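NAD-dependent aldehyde dehydrogenase (Sinorhizobium meliloti, PDB 3U4J) probably oxidises aldehydes to the corresponding acids with NAD or NADP as electron acceptor, and binds a calcium ion in the crystal. Local coordinates at residues Asp129-Tyr133 with Thr463-Pro467; Tyr297-Gln302 with Ile343-Ile347; Leu430-Ser436 with Arg453-Val459. Residues are numbered along the deposited sequence.

Contact 1 (Asp129-Tyr133 with Thr463-Pro467); sequences DLWSY and TPELP
Residues D129-Y133 form one turn of helix 117-138 (Y133 N to D129 O, 2.8 Å), and T463-P467 is loop following strand 453-456. T463 and L466 are extended, whereas P464 (phi/psi -64/-22) and E465 (-69/-27) are helical, giving a type I beta turn whose corner faces the helix. L130 and P464 are the closest pair in CA register, at 5.8 Å. The contact thus sets a loop turn against a helix at the tetramer interface of an aldehyde dehydrogenase fold. P464 makes the main contact: its ring lies against Y133 (CB to P464 CB, 3.6 Å) and L130 (CD2 to P464 CG, 3.9 Å), and OD2 of D129 comes to 3.3 Å from P464 CG. Y133 is in the t rotamer, which swings its ring over the P464-E465 peptide, so that P464 O and E465 N lie over one face; E465 CG is 3.8 Å from Y133 CE1. The acid groups of D129 and E465 are salt-bridged to R139 of a third subunit, and D129 also to R89 there. T463 hydrogen-bonds H495 of a second subunit. A water links the segments, 2.5 Å from Y133 OH and donating to E465 O at 2.9 Å.

Contact 2 (Tyr297-Gln302 with Ile343-Ile347); sequences YHNAGQ and IGAMI
Two loops of the aldehyde dehydrogenase fold pack here. Y297-Q302 leaves helix 285-297 towards strand 307-313, the connection that in this family carries the nucleophilic cysteine, and I343-I347 leads into helix 349-364. Backbone hydrogen bonds coil the first segment: A300 N to Y297 O (2.7 Å), G301 N to H298 O (2.9 Å) and Q302 N to N299 O (3.0 Å). After H298 (phi/psi -53/130), residues N299 (56/28), A300 (61/31) and G301 (70/6) all have positive phi, so the chain makes a left-handed, 3-10-like turn. The facing segment is extended from I343 to M346 and becomes helical only at I347 (-64/-34); A300 and I343 are nearest in CA register, 5.5 Å apart.

Apolar contacts carry most of the join. A300, at the centre, directs its CB towards the other segment, 3.8 Å from I343 CG2 and 3.4 Å from CE of selenomethionine M346, whose m, m, p rotamer brings its methyl back to the turn. I343, with chi1 m and chi2 t, sets CD1 3.6 Å from Y297 CB. W504 of a second subunit packs on both Y297 and I343, while Y297 OH hydrogen-bonds S328.

Polar surroundings flank this cluster. Q302, with chi1 m and chi2 t, reaches along the A345-I347 backbone, and its backbone carbonyl O accepts a hydrogen bond from N172. Q302 CD lies 3.9 Å from M346 CE.

Contact 3 (Leu430-Ser436 with Arg453-Val459); sequences LSASVWS and RCWINSV
Strands 431-435 and 453-456 run parallel, 13° apart and with axes 4.7 Å apart at closest approach; they are the neighbouring strands of a beta-alpha-beta unit whose crossover is helix 439-448. The register pairs S431 with R453, A432 with C454, S433 with W455 and V434 with I456. R453 opens the ladder: its N donates to L430 O (2.9 Å) and its O accepts from A432 N (3.1 Å), while its CD packs 4.0 Å from L430 CD1. The alternation continues with W455 N to A432 O (2.9 Å), V434 N to W455 O (2.9 Å) and N457 N to V434 O (2.7 Å). N457, just past the strand and with the largest buried area, takes a left-handed conformation (phi/psi 56/35) that turns the chain across W435. The indole of W435 (chi1 m, chi2 78°) receives N457 CA in a CH-pi contact, 3.8 Å from its six-membered ring centroid; its NE1 is hydrogen-bonded to Q277. After the turn, S433 OG donates to S458 O (2.9 Å). Residues R453-I456 also pair in parallel with a strand of a second subunit, continuing the sheet across the interface. Main-chain bonding therefore fixes the register, while one indole face and one serine hydroxyl hold the returning chain.

Contact 1 closes the longest loop: from D129-Y133 on helix 117-138 the chain travels some 330 residues before T463-P467 meets that helix again. Contacts 2 and 3 are both nested within this loop and follow one another in series without crossing. Contact 2 closes a 40-residue excursion through strand 307-313 and helix 317-330; contact 3 then closes the shorter one through helix 439-448. The segments of contacts 3 and 1 nearly adjoin, so the chain passes from strand 453-456, where the sheet runs on into the second subunit, within a few residues to the loop that packs on helix 117-138. Contacts 2 and 3 come within about 7 Å at nearest atoms, and all three touch the second subunit.

Contact 1 (Asp129-Tyr133 with Thr463-Pro467)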
loop_
_atom_site.group_PDB
_atom_site.type_symbol
_atom_site.label_atom_id
_atom_site.label_comp_id
_atom_site.label_asym_id
_atom_site.label_seq_id
_atom_site.Cartn_x
_atom_site.Cartn_y
_atom_site.Cartn_z
ATOM N N ASP A 129 -18.603 15.129 -6.530
ATOM C CA ASP A 129 -17.160 14.884 -6.331
ATOM C C ASP A 129 -16.908 13.545 -5.626
ATOM O O ASP A 129 -15.933 12.845 -5.938
ATOM C CB ASP A 129 -16.488 16.034 -5.547
ATOM C CG ASP A 129 -14.964 15.967 -5.603
ATOM O OD1 ASP A 129 -14.378 15.901 -6.710
ATOM O OD2 ASP A 129 -14.343 15.992 -4.538
ATOM N N LEU A 130 -17.787 13.177 -4.681
ATOM C CA LEU A 130 -17.688 11.869 -4.049
ATOM C C LEU A 130 -17.822 10.754 -5.061
ATOM O O LEU A 130 -17.036 9.802 -5.036
ATOM C CB LEU A 130 -18.733 11.689 -2.960
ATOM C CG LEU A 130 -18.515 12.473 -1.652
ATOM C CD1 LEU A 130 -19.855 12.487 -0.881
ATOM C CD2 LEU A 130 -17.412 11.867 -0.800
ATOM N N TRP A 131 -18.814 10.882 -5.935
ATOM C CA TRP A 131 -19.057 9.869 -6.958
ATOM C C TRP A 131 -17.837 9.849 -7.887
ATOM O O TRP A 131 -17.380 8.776 -8.248
ATOM C CB TRP A 131 -20.363 10.147 -7.744
ATOM C CG TRP A 131 -21.577 9.571 -7.070
ATOM C CD1 TRP A 131 -22.295 10.141 -6.025
ATOM C CD2 TRP A 131 -22.198 8.313 -7.345
ATOM N NE1 TRP A 131 -23.325 9.298 -5.642
ATOM C CE2 TRP A 131 -23.295 8.180 -6.450
ATOM C CE3 TRP A 131 -21.939 7.272 -8.269
ATOM C CZ2 TRP A 131 -24.126 7.058 -6.451
ATOM C CZ3 TRP A 131 -22.775 6.151 -8.268
ATOM C CH2 TRP A 131 -23.850 6.047 -7.358
ATOM N N SER A 132 -17.282 11.017 -8.243
ATOM C CA SER A 132 -16.115 11.029 -9.140
ATOM C C SER A 132 -14.883 10.412 -8.517
ATOM O O SER A 132 -14.179 9.661 -9.170
ATOM C CB SER A 132 -15.749 12.440 -9.618
ATOM O OG SER A 132 -16.868 13.027 -10.245
ATOM N N TYR A 133 -14.599 10.772 -7.273
ATOM C CA TYR A 133 -13.469 10.187 -6.552
ATOM C C TYR A 133 -13.572 8.658 -6.514
ATOM O O TYR A 133 -12.590 7.939 -6.771
ATOM C CB TYR A 133 -13.365 10.735 -5.109
ATOM C CG TYR A 133 -12.297 9.977 -4.336
ATOM C CD1 TYR A 133 -10.966 10.411 -4.305
ATOM C CD2 TYR A 133 -12.613 8.795 -3.660
ATOM C CE1 TYR A 133 -9.997 9.668 -3.614
ATOM C CE2 TYR A 133 -11.642 8.050 -2.986
ATOM C CZ TYR A 133 -10.354 8.491 -2.974
ATOM O OH TYR A 133 -9.420 7.727 -2.316
ATOM N N THR A 463 -12.508 15.864 2.873
ATOM C CA THR A 463 -12.238 15.534 1.470
ATOM C C THR A 463 -12.635 14.084 1.171
ATOM O O THR A 463 -12.661 13.256 2.080
ATOM C CB THR A 463 -10.729 15.596 1.227
ATOM O OG1 THR A 463 -10.089 14.675 2.120
ATOM C CG2 THR A 463 -10.200 17.024 1.477
ATOM N N PRO A 464 -12.947 13.754 -0.096
ATOM C CA PRO A 464 -13.203 12.332 -0.369
ATOM C C PRO A 464 -11.976 11.448 -0.158
ATOM O O PRO A 464 -12.127 10.222 0.032
ATOM C CB PRO A 464 -13.600 12.336 -1.861
ATOM C CG PRO A 464 -14.230 13.732 -2.070
ATOM C CD PRO A 464 -13.294 14.619 -1.247
ATOM N N GLU A 465 -10.780 12.064 -0.208
ATOM C CA GLU A 465 -9.478 11.359 -0.187
ATOM C C GLU A 465 -9.170 10.703 1.146
ATOM O O GLU A 465 -8.450 9.705 1.198
ATOM C CB GLU A 465 -8.313 12.321 -0.579
ATOM C CG GLU A 465 -8.248 12.690 -2.077
ATOM C CD GLU A 465 -9.194 13.833 -2.473
ATOM O OE1 GLU A 465 -9.163 14.243 -3.666
ATOM O OE2 GLU A 465 -9.975 14.303 -1.597
ATOM N N LEU A 466 -9.725 11.251 2.232
ATOM C CA LEU A 466 -9.450 10.734 3.564
ATOM C C LEU A 466 -10.605 9.917 4.151
ATOM O O LEU A 466 -11.778 10.252 3.891
ATOM C CB LEU A 466 -9.125 11.893 4.529
ATOM C CG LEU A 466 -7.642 12.256 4.603
ATOM C CD1 LEU A 466 -7.238 13.091 3.374
ATOM C CD2 LEU A 466 -7.327 13.037 5.913
ATOM N N PRO A 467 -10.280 8.883 4.975
ATOM C CA PRO A 467 -11.268 8.005 5.635
ATOM C C PRO A 467 -12.014 8.712 6.760
ATOM O O PRO A 467 -11.481 9.644 7.386
ATOM C CB PRO A 467 -10.417 6.910 6.271
ATOM C CG PRO A 467 -9.049 7.600 6.487
ATOM C CD PRO A 467 -8.892 8.463 5.281
HETATM O O HOH W 1 -7.413 8.874 -1.374
#

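Contact 2 (Tyr297-Gln302 with Ile343-Ile347)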
loop_
_atom_site.group_PDB
_atom_site.type_symbol
_atom_site.label_atom_id
_atom_site.label_comp_id
_atom_site.label_asym_id
_atom_site.label_seq_id
_atom_site.Cartn_x
_atom_site.Cartn_y
_atom_site.Cartn_z
ATOM N N TYR A 297 -23.351 25.500 14.468
ATOM C CA TYR A 297 -24.510 25.933 13.678
ATOM C C TYR A 297 -24.697 25.242 12.324
ATOM O O TYR A 297 -25.782 25.305 11.734
ATOM C CB TYR A 297 -24.463 27.442 13.474
ATOM C CG TYR A 297 -24.417 28.211 14.779
ATOM C CD1 TYR A 297 -25.149 27.770 15.884
ATOM C CD2 TYR A 297 -23.646 29.382 14.911
ATOM C CE1 TYR A 297 -25.101 28.454 17.097
ATOM C CE2 TYR A 297 -23.620 30.095 16.129
ATOM C CZ TYR A 297 -24.357 29.609 17.202
ATOM O OH TYR A 297 -24.366 30.266 18.404
ATOM N N HIS A 298 -23.642 24.623 11.816
ATOM C CA HIS A 298 -23.724 23.910 10.556
ATOM C C HIS A 298 -24.886 22.929 10.615
ATOM O O HIS A 298 -25.009 22.151 11.568
ATOM C CB HIS A 298 -22.423 23.151 10.297
ATOM C CG HIS A 298 -22.467 22.297 9.066
ATOM N ND1 HIS A 298 -22.720 22.814 7.817
ATOM C CD2 HIS A 298 -22.315 20.959 8.900
ATOM C CE1 HIS A 298 -22.697 21.838 6.925
ATOM N NE2 HIS A 298 -22.466 20.701 7.559
ATOM N N ASN A 299 -25.736 22.979 9.595
ATOM C CA ASN A 299 -26.920 22.141 9.539
ATOM C C ASN A 299 -27.826 22.307 10.751
ATOM O O ASN A 299 -28.531 21.379 11.145
ATOM C CB ASN A 299 -26.526 20.674 9.368
ATOM C CG ASN A 299 -27.496 19.922 8.495
ATOM O OD1 ASN A 299 -27.945 18.818 8.836
ATOM N ND2 ASN A 299 -27.807 20.495 7.356
ATOM N N ALA A 300 -27.780 23.489 11.359
ATOM C CA ALA A 300 -28.563 23.787 12.556
ATOM C C ALA A 300 -28.173 22.849 13.715
ATOM O O ALA A 300 -28.989 22.534 14.587
ATOM C CB ALA A 300 -30.098 23.762 12.242
ATOM N N GLY A 301 -26.898 22.433 13.718
ATOM C CA GLY A 301 -26.361 21.518 14.715
ATOM C C GLY A 301 -26.870 20.095 14.626
ATOM O O GLY A 301 -26.568 19.288 15.506
ATOM N N GLN A 302 -27.649 19.789 13.577
ATOM C CA GLN A 302 -28.151 18.439 13.366
ATOM C C GLN A 302 -27.060 17.698 12.567
ATOM O O GLN A 302 -27.172 17.496 11.346
ATOM C CB GLN A 302 -29.459 18.477 12.579
ATOM C CG GLN A 302 -30.591 19.220 13.301
ATOM C CD GLN A 302 -31.715 19.617 12.369
ATOM O OE1 GLN A 302 -31.505 20.246 11.309
ATOM N NE2 GLN A 302 -32.900 19.296 12.762
ATOM N N ILE A 343 -28.415 29.121 8.303
ATOM C CA ILE A 343 -28.896 28.118 9.238
ATOM C C ILE A 343 -30.398 27.936 8.988
ATOM O O ILE A 343 -31.137 28.904 8.959
ATOM C CB ILE A 343 -28.685 28.534 10.715
ATOM C CG1 ILE A 343 -27.219 28.860 11.011
ATOM C CG2 ILE A 343 -29.222 27.437 11.705
ATOM C CD1 ILE A 343 -27.036 29.626 12.294
ATOM N N GLY A 344 -30.831 26.694 8.787
ATOM C CA GLY A 344 -32.227 26.414 8.437
ATOM C C GLY A 344 -33.081 25.852 9.561
ATOM O O GLY A 344 -32.983 26.288 10.715
ATOM N N ALA A 345 -33.935 24.894 9.216
ATOM C CA ALA A 345 -35.024 24.487 10.102
ATOM C C ALA A 345 -34.655 23.244 10.891
ATOM O O ALA A 345 -33.754 22.494 10.484
ATOM C CB ALA A 345 -36.319 24.236 9.258
HETATM N N MSE A 346 -35.346 23.026 12.012
HETATM C CA MSE A 346 -35.326 21.743 12.711
HETATM C C MSE A 346 -36.101 20.730 11.854
HETATM O O MSE A 346 -37.109 21.090 11.227
HETATM C CB MSE A 346 -36.029 21.836 14.085
HETATM C CG MSE A 346 -35.375 22.718 15.147
HETATM SE SE MSE A 346 -33.626 22.006 15.768
HETATM C CE MSE A 346 -32.571 22.869 14.404
ATOM N N ILE A 347 -35.666 19.471 11.857
ATOM C CA ILE A 347 -36.259 18.457 10.973
ATOM C C ILE A 347 -37.756 18.162 11.273
ATOM O O ILE A 347 -38.543 17.885 10.347
ATOM C CB ILE A 347 -35.444 17.146 10.999
ATOM C CG1 ILE A 347 -35.776 16.275 9.776
ATOM C CG2 ILE A 347 -35.658 16.373 12.321
ATOM C CD1 ILE A 347 -35.207 16.792 8.464
#

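Contact 3 (Leu430-Ser436 with Arg453-Val459)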
loop_
_atom_site.group_PDB
_atom_site.type_symbol
_atom_site.label_atom_id
_atom_site.label_comp_id
_atom_site.label_asym_id
_atom_site.label_seq_id
_atom_site.Cartn_x
_atom_site.Cartn_y
_atom_site.Cartn_z
ATOM N N LEU A 430 -16.411 10.439 17.702
ATOM C CA LEU A 430 -16.543 10.641 16.261
ATOM C C LEU A 430 -15.579 11.707 15.747
ATOM O O LEU A 430 -14.756 11.428 14.868
ATOM C CB LEU A 430 -17.988 10.962 15.835
ATOM C CG LEU A 430 -18.199 10.953 14.308
ATOM C CD1 LEU A 430 -17.711 9.643 13.650
ATOM C CD2 LEU A 430 -19.684 11.201 13.931
ATOM N N SER A 431 -15.687 12.923 16.280
ATOM C CA SER A 431 -14.880 14.009 15.770
ATOM C C SER A 431 -14.251 14.879 16.865
ATOM O O SER A 431 -14.645 14.809 18.030
ATOM C CB SER A 431 -15.734 14.881 14.845
ATOM O OG SER A 431 -16.622 15.690 15.594
ATOM N N ALA A 432 -13.301 15.728 16.472
ATOM C CA ALA A 432 -12.683 16.691 17.394
ATOM C C ALA A 432 -11.869 17.664 16.572
ATOM O O ALA A 432 -11.334 17.293 15.531
ATOM C CB ALA A 432 -11.770 15.964 18.400
ATOM N N SER A 433 -11.797 18.913 17.027
ATOM C CA SER A 433 -10.916 19.897 16.438
ATOM C C SER A 433 -10.009 20.483 17.504
ATOM O O SER A 433 -10.452 20.705 18.625
ATOM C CB SER A 433 -11.710 21.072 15.882
ATOM O OG SER A 433 -12.424 20.706 14.728
ATOM N N VAL A 434 -8.769 20.783 17.120
ATOM C CA VAL A 434 -7.813 21.519 17.957
ATOM C C VAL A 434 -7.420 22.800 17.221
ATOM O O VAL A 434 -7.045 22.760 16.028
ATOM C CB VAL A 434 -6.563 20.673 18.310
ATOM C CG1 VAL A 434 -5.537 21.515 19.081
ATOM C CG2 VAL A 434 -6.972 19.474 19.142
ATOM N N TRP A 435 -7.569 23.936 17.910
ATOM C CA TRP A 435 -7.116 25.234 17.397
ATOM C C TRP A 435 -5.903 25.741 18.186
ATOM O O TRP A 435 -6.004 25.984 19.387
ATOM C CB TRP A 435 -8.255 26.259 17.445
ATOM C CG TRP A 435 -9.483 25.887 16.594
ATOM C CD1 TRP A 435 -10.453 24.999 16.914
ATOM C CD2 TRP A 435 -9.822 26.409 15.294
ATOM N NE1 TRP A 435 -11.401 24.935 15.896
ATOM C CE2 TRP A 435 -11.036 25.797 14.898
ATOM C CE3 TRP A 435 -9.232 27.356 14.442
ATOM C CZ2 TRP A 435 -11.661 26.080 13.671
ATOM C CZ3 TRP A 435 -9.861 27.651 13.237
ATOM C CH2 TRP A 435 -11.061 27.001 12.858
ATOM N N SER A 436 -4.754 25.869 17.513
ATOM C CA SER A 436 -3.493 26.278 18.147
ATOM C C SER A 436 -2.492 26.604 17.049
ATOM O O SER A 436 -2.565 26.029 15.957
ATOM C CB SER A 436 -2.948 25.179 19.062
ATOM O OG SER A 436 -1.656 25.528 19.552
ATOM N N ARG A 453 -12.352 11.302 13.310
ATOM C CA ARG A 453 -12.395 12.381 12.327
ATOM C C ARG A 453 -11.884 13.618 13.052
ATOM O O ARG A 453 -12.593 14.181 13.905
ATOM C CB ARG A 453 -13.830 12.606 11.803
ATOM C CG ARG A 453 -14.444 11.375 11.125
ATOM C CD ARG A 453 -15.898 11.594 10.716
ATOM N NE ARG A 453 -16.040 12.521 9.564
ATOM C CZ ARG A 453 -17.173 12.662 8.865
ATOM N NH1 ARG A 453 -18.221 11.895 9.153
ATOM N NH2 ARG A 453 -17.255 13.518 7.845
ATOM N N CYS A 454 -10.639 14.003 12.761
ATOM C CA CYS A 454 -9.997 15.068 13.512
ATOM C C CYS A 454 -9.639 16.207 12.604
ATOM O O CYS A 454 -9.436 15.998 11.401
ATOM C CB CYS A 454 -8.738 14.510 14.189
ATOM S SG CYS A 454 -9.130 13.498 15.615
ATOM N N TRP A 455 -9.578 17.413 13.179
ATOM C CA TRP A 455 -9.227 18.601 12.431
ATOM C C TRP A 455 -8.269 19.440 13.288
ATOM O O TRP A 455 -8.414 19.486 14.520
ATOM C CB TRP A 455 -10.441 19.480 12.157
ATOM C CG TRP A 455 -11.292 19.090 11.052
ATOM C CD1 TRP A 455 -11.288 19.621 9.801
ATOM C CD2 TRP A 455 -12.314 18.091 11.072
ATOM N NE1 TRP A 455 -12.263 19.018 9.026
ATOM C CE2 TRP A 455 -12.906 18.074 9.788
ATOM C CE3 TRP A 455 -12.790 17.204 12.051
ATOM C CZ2 TRP A 455 -13.945 17.187 9.446
ATOM C CZ3 TRP A 455 -13.839 16.339 11.714
ATOM C CH2 TRP A 455 -14.398 16.341 10.421
ATOM N N ILE A 456 -7.305 20.079 12.635
ATOM C CA ILE A 456 -6.504 21.111 13.300
ATOM C C ILE A 456 -6.802 22.444 12.626
ATOM O O ILE A 456 -6.734 22.533 11.394
ATOM C CB ILE A 456 -4.953 20.787 13.284
ATOM C CG1 ILE A 456 -4.649 19.643 14.253
ATOM C CG2 ILE A 456 -4.126 22.052 13.709
ATOM C CD1 ILE A 456 -3.230 19.114 14.198
ATOM N N ASN A 457 -7.164 23.467 13.411
ATOM C CA ASN A 457 -7.417 24.817 12.864
ATOM C C ASN A 457 -8.482 24.842 11.765
ATOM O O ASN A 457 -8.386 25.587 10.766
ATOM C CB ASN A 457 -6.108 25.458 12.371
ATOM C CG ASN A 457 -5.100 25.673 13.498
ATOM O OD1 ASN A 457 -3.873 25.615 13.283
ATOM N ND2 ASN A 457 -5.603 25.925 14.701
ATOM N N SER A 458 -9.477 23.986 11.934
ATOM C CA SER A 458 -10.521 23.834 10.947
ATOM C C SER A 458 -11.622 22.981 11.576
ATOM O O SER A 458 -11.472 22.464 12.688
ATOM C CB SER A 458 -9.956 23.174 9.664
ATOM O OG SER A 458 -9.138 22.068 9.990
ATOM N N VAL A 459 -12.745 22.846 10.884
ATOM C CA VAL A 459 -13.860 22.051 11.398
ATOM C C VAL A 459 -14.787 21.747 10.214
ATOM O O VAL A 459 -14.792 22.484 9.216
ATOM C CB VAL A 459 -14.607 22.794 12.543
ATOM C CG1 VAL A 459 -15.326 24.042 12.002
ATOM C CG2 VAL A 459 -15.596 21.884 13.249
#